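Local coordinates for uncharacterized protein (Vibrio parahaemolyticus M0605, PDB 3X0T), which probably acts as the PirA component of a bacterial toxin, a jelly-roll protein linked to pore-forming toxins, at residues 55-60 / 87-92. Residues are numbered along the deposited sequence; the frame is centred on the assembly and turned at random.
Sequences YQWGAP and NAFYHQ
With chi1 of W57 at 71° and Q92 likewise turned, each CG sits in the crowded position between its own backbone N and carbonyl carbon, whereas Y55 carries CG anti to N. These torsions place the three side chains at the end of an antiparallel ladder in the jelly roll, where strand 51-58 runs beside strand 91-98 in one four-stranded sheet. W57 and Q92 form a non-hydrogen-bonded pair with side chains on the same face; G58 and H91 form the hydrogen-bonded pair that follows. There G58 N donates to H91 O at 2.8 Å, while the return bond from H91 N to G58 O is weak at 3.4 Å. The ladder ends here, since Y90 is already loop, and a water makes the next cross-strand link, donating to G58 O and accepting from Y90 N.

On the face shared by W57 and Q92, F89, with CG anti to its carbonyl carbon, points toward strand 51-58 and sets one ring face against W57 CB. The CB of W57 lies 3.6 Å from the F89 centroid, only 22° off the ring normal, a CH-pi contact. The five-membered ring of W57 is tilted 18° to F89 but slid aside, so overlap is slight. Beside this, Y55 OH donates to Q92 OE1 at 2.6 Å, with OE1 at the edge of the tyrosine ring and the donor above the amide carbonyl plane. Q92 NE2 bonds E36 O, so both ends of the amide are held.

H91 lies on the other face, its ND1 hydrogen-bonded to H30 and its ring edge turned to A59 O. Past the last bridge, P60 lies over one face of Y90, its CG 3.9 Å from the ring centroid and displaced toward the rim, nearest CD2.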
ATOM      1  N   TYR A  55       0.254  -3.976  -4.185  1.00  7.05           N
ATOM      2  CA  TYR A  55      -0.914  -4.552  -3.517  1.00  7.01           C
ATOM      3  C   TYR A  55      -0.740  -6.063  -3.574  1.00  6.35           C
ATOM      4  O   TYR A  55      -0.645  -6.593  -4.663  1.00  7.58           O
ATOM      5  CB  TYR A  55      -2.209  -4.103  -4.208  1.00  7.49           C
ATOM      6  CG  TYR A  55      -3.386  -4.113  -3.316  1.00  7.32           C
ATOM      7  CD1 TYR A  55      -3.943  -5.330  -2.846  1.00  7.79           C
ATOM      8  CD2 TYR A  55      -3.940  -2.926  -2.836  1.00  7.73           C
ATOM      9  CE1 TYR A  55      -4.991  -5.326  -1.933  1.00  8.00           C
ATOM     10  CE2 TYR A  55      -4.971  -2.927  -1.918  1.00  8.19           C
ATOM     11  CZ  TYR A  55      -5.496  -4.129  -1.467  1.00  8.73           C
ATOM     12  OH  TYR A  55      -6.520  -4.089  -0.545  1.00  9.84           O
ATOM     13  N   GLN A  56      -0.684  -6.714  -2.410  1.00  6.86           N
ATOM     14  CA  GLN A  56      -0.416  -8.148  -2.338  1.00  6.86           C
ATOM     15  C   GLN A  56      -1.549  -8.877  -1.642  1.00  6.24           C
ATOM     16  O   GLN A  56      -2.297  -8.252  -0.859  1.00  6.69           O
ATOM     17  CB  GLN A  56       0.875  -8.401  -1.596  1.00  6.90           C
ATOM     18  CG  GLN A  56       2.083  -7.812  -2.316  1.00  7.96           C
ATOM     19  CD  GLN A  56       3.396  -8.180  -1.665  1.00  8.13           C
ATOM     20  OE1 GLN A  56       3.429  -8.797  -0.586  1.00  8.91           O
ATOM     21  NE2 GLN A  56       4.497  -7.806  -2.315  1.00  9.08           N
ATOM     22  N   TRP A  57      -1.684 -10.177  -1.921  1.00  6.72           N
ATOM     23  CA  TRP A  57      -2.736 -10.979  -1.327  1.00  6.32           C
ATOM     24  C   TRP A  57      -2.203 -12.327  -0.932  1.00  6.44           C
ATOM     25  O   TRP A  57      -1.172 -12.781  -1.451  1.00  7.28           O
ATOM     26  CB  TRP A  57      -3.971 -11.077  -2.248  1.00  7.49           C
ATOM     27  CG  TRP A  57      -3.733 -11.934  -3.461  1.00  6.98           C
ATOM     28  CD1 TRP A  57      -3.141 -11.556  -4.658  1.00  7.75           C
ATOM     29  CD2 TRP A  57      -4.031 -13.322  -3.595  1.00  7.93           C
ATOM     30  NE1 TRP A  57      -3.100 -12.619  -5.504  1.00  8.13           N
ATOM     31  CE2 TRP A  57      -3.608 -13.721  -4.880  1.00  8.26           C
ATOM     32  CE3 TRP A  57      -4.592 -14.297  -2.745  1.00  8.75           C
ATOM     33  CZ2 TRP A  57      -3.701 -15.070  -5.306  1.00  9.27           C
ATOM     34  CZ3 TRP A  57      -4.672 -15.612  -3.171  1.00  9.91           C
ATOM     35  CH2 TRP A  57      -4.245 -15.980  -4.446  1.00  9.70           C
ATOM     36  N   GLY A  58      -2.934 -13.001  -0.049  1.00  6.83           N
ATOM     37  CA  GLY A  58      -2.558 -14.360   0.370  1.00  7.89           C
ATOM     38  C   GLY A  58      -3.821 -15.221   0.463  1.00  8.08           C
ATOM     39  O   GLY A  58      -4.931 -14.727   0.749  1.00  8.35           O
ATOM     40  N   ALA A  59      -3.599 -16.504   0.205  1.00  8.80           N
ATOM     41  CA  ALA A  59      -4.649 -17.541   0.309  1.00  9.73           C
ATOM     42  C   ALA A  59      -4.880 -17.886   1.789  1.00  9.23           C
ATOM     43  O   ALA A  59      -4.109 -17.505   2.678  1.00  9.60           O
ATOM     44  CB  ALA A  59      -4.145 -18.777  -0.466  1.00 11.11           C
ATOM     45  N   PRO A  60      -5.908 -18.697   2.077  1.00 10.46           N
ATOM     46  CA  PRO A  60      -6.078 -19.201   3.438  1.00 11.77           C
ATOM     47  C   PRO A  60      -4.796 -19.826   3.910  1.00 11.12           C
ATOM     48  O   PRO A  60      -4.041 -20.547   3.159  1.00 12.53           O
ATOM     49  CB  PRO A  60      -7.195 -20.268   3.313  1.00 13.98           C
ATOM     50  CG  PRO A  60      -8.042 -19.675   2.179  1.00 13.28           C
ATOM     51  CD  PRO A  60      -6.966 -19.183   1.159  1.00 11.71           C
ATOM     52  N   ASN A  87     -11.716  -7.566  -6.239  0.80 11.73           N
ATOM     53  CA  ASN A  87     -12.044  -8.870  -5.661  0.80 10.86           C
ATOM     54  C   ASN A  87     -11.606  -8.883  -4.153  0.80  9.45           C
ATOM     55  O   ASN A  87     -10.796  -8.078  -3.695  0.80 11.09           O
ATOM     56  CB  ASN A  87     -11.499 -10.072  -6.478  0.80 12.67           C
ATOM     57  CG  ASN A  87      -9.977  -9.970  -6.754  0.80 11.60           C
ATOM     58  OD1 ASN A  87      -9.493  -8.981  -7.363  0.80 13.17           O
ATOM     59  ND2 ASN A  87      -9.308 -11.118  -6.460  0.80 11.46           N
ATOM     60  N   ALA A  88     -12.158  -9.869  -3.423  1.00  9.68           N
ATOM     61  CA  ALA A  88     -12.051 -10.011  -1.983  1.00  9.24           C
ATOM     62  C   ALA A  88     -10.974 -11.036  -1.636  1.00  8.80           C
ATOM     63  O   ALA A  88     -10.791 -12.036  -2.381  1.00 10.36           O
ATOM     64  CB  ALA A  88     -13.413 -10.454  -1.427  1.00 10.30           C
ATOM     65  N   PHE A  89     -10.284 -10.834  -0.511  1.00  7.79           N
ATOM     66  CA  PHE A  89      -9.187 -11.671  -0.109  1.00  7.60           C
ATOM     67  C   PHE A  89      -9.323 -12.124   1.298  1.00  7.66           C
ATOM     68  O   PHE A  89      -9.951 -11.448   2.151  1.00  8.44           O
ATOM     69  CB  PHE A  89      -7.855 -10.898  -0.234  1.00  7.74           C
ATOM     70  CG  PHE A  89      -7.588 -10.374  -1.630  1.00  7.25           C
ATOM     71  CD1 PHE A  89      -7.292 -11.324  -2.660  1.00  8.35           C
ATOM     72  CD2 PHE A  89      -7.600  -9.025  -1.930  1.00  8.07           C
ATOM     73  CE1 PHE A  89      -6.996 -10.805  -3.946  1.00  8.54           C
ATOM     74  CE2 PHE A  89      -7.292  -8.560  -3.200  1.00  8.94           C
ATOM     75  CZ  PHE A  89      -6.986  -9.441  -4.193  1.00  9.23           C
ATOM     76  N   TYR A  90      -8.658 -13.219   1.667  1.00  7.58           N
ATOM     77  CA  TYR A  90      -8.488 -13.654   3.045  1.00  7.56           C
ATOM     78  C   TYR A  90      -7.375 -12.901   3.738  1.00  7.28           C
ATOM     79  O   TYR A  90      -7.456 -12.643   4.944  1.00  7.86           O
ATOM     80  CB  TYR A  90      -8.202 -15.148   3.063  1.00  8.99           C
ATOM     81  CG  TYR A  90      -9.397 -15.974   2.657  1.00  9.55           C
ATOM     82  CD1 TYR A  90     -10.406 -16.295   3.574  1.00 11.86           C
ATOM     83  CD2 TYR A  90      -9.553 -16.420   1.353  1.00 10.85           C
ATOM     84  CE1 TYR A  90     -11.531 -17.020   3.227  1.00 14.41           C
ATOM     85  CE2 TYR A  90     -10.684 -17.165   0.997  1.00 12.45           C
ATOM     86  CZ  TYR A  90     -11.646 -17.461   1.927  1.00 14.58           C
ATOM     87  OH  TYR A  90     -12.795 -18.157   1.589  1.00 17.59           O
ATOM     88  N   HIS A  91      -6.323 -12.563   3.011  1.00  6.73           N
ATOM     89  CA  HIS A  91      -5.167 -11.810   3.484  1.00  6.93           C
ATOM     90  C   HIS A  91      -4.777 -10.828   2.429  1.00  6.21           C
ATOM     91  O   HIS A  91      -4.722 -11.204   1.247  1.00  6.93           O
ATOM     92  CB  HIS A  91      -3.981 -12.710   3.842  1.00  7.83           C
ATOM     93  CG  HIS A  91      -4.315 -13.721   4.887  1.00  7.77           C
ATOM     94  ND1 HIS A  91      -4.380 -13.411   6.235  1.00  8.76           N
ATOM     95  CD2 HIS A  91      -4.766 -15.010   4.750  1.00  9.24           C
ATOM     96  CE1 HIS A  91      -4.821 -14.471   6.879  1.00  9.90           C
ATOM     97  NE2 HIS A  91      -5.092 -15.437   6.009  1.00 10.16           N
ATOM     98  N   GLN A  92      -4.421  -9.611   2.811  1.00  6.38           N
ATOM     99  CA  GLN A  92      -3.961  -8.616   1.849  1.00  6.63           C
ATOM    100  C   GLN A  92      -3.095  -7.612   2.572  1.00  6.06           C
ATOM    101  O   GLN A  92      -3.236  -7.396   3.784  1.00  7.08           O
ATOM    102  CB  GLN A  92      -5.134  -8.001   1.069  1.00  6.68           C
ATOM    103  CG  GLN A  92      -6.139  -7.238   1.981  1.00  7.25           C
ATOM    104  CD  GLN A  92      -7.413  -7.089   1.276  1.00  7.45           C
ATOM    105  OE1 GLN A  92      -7.494  -6.377   0.224  1.00  8.64           O
ATOM    106  NE2 GLN A  92      -8.482  -7.695   1.738  1.00  7.97           N
TER
HETATM  107  O   HOH W   1      -7.311 -14.376  -0.512  1.00  9.57           O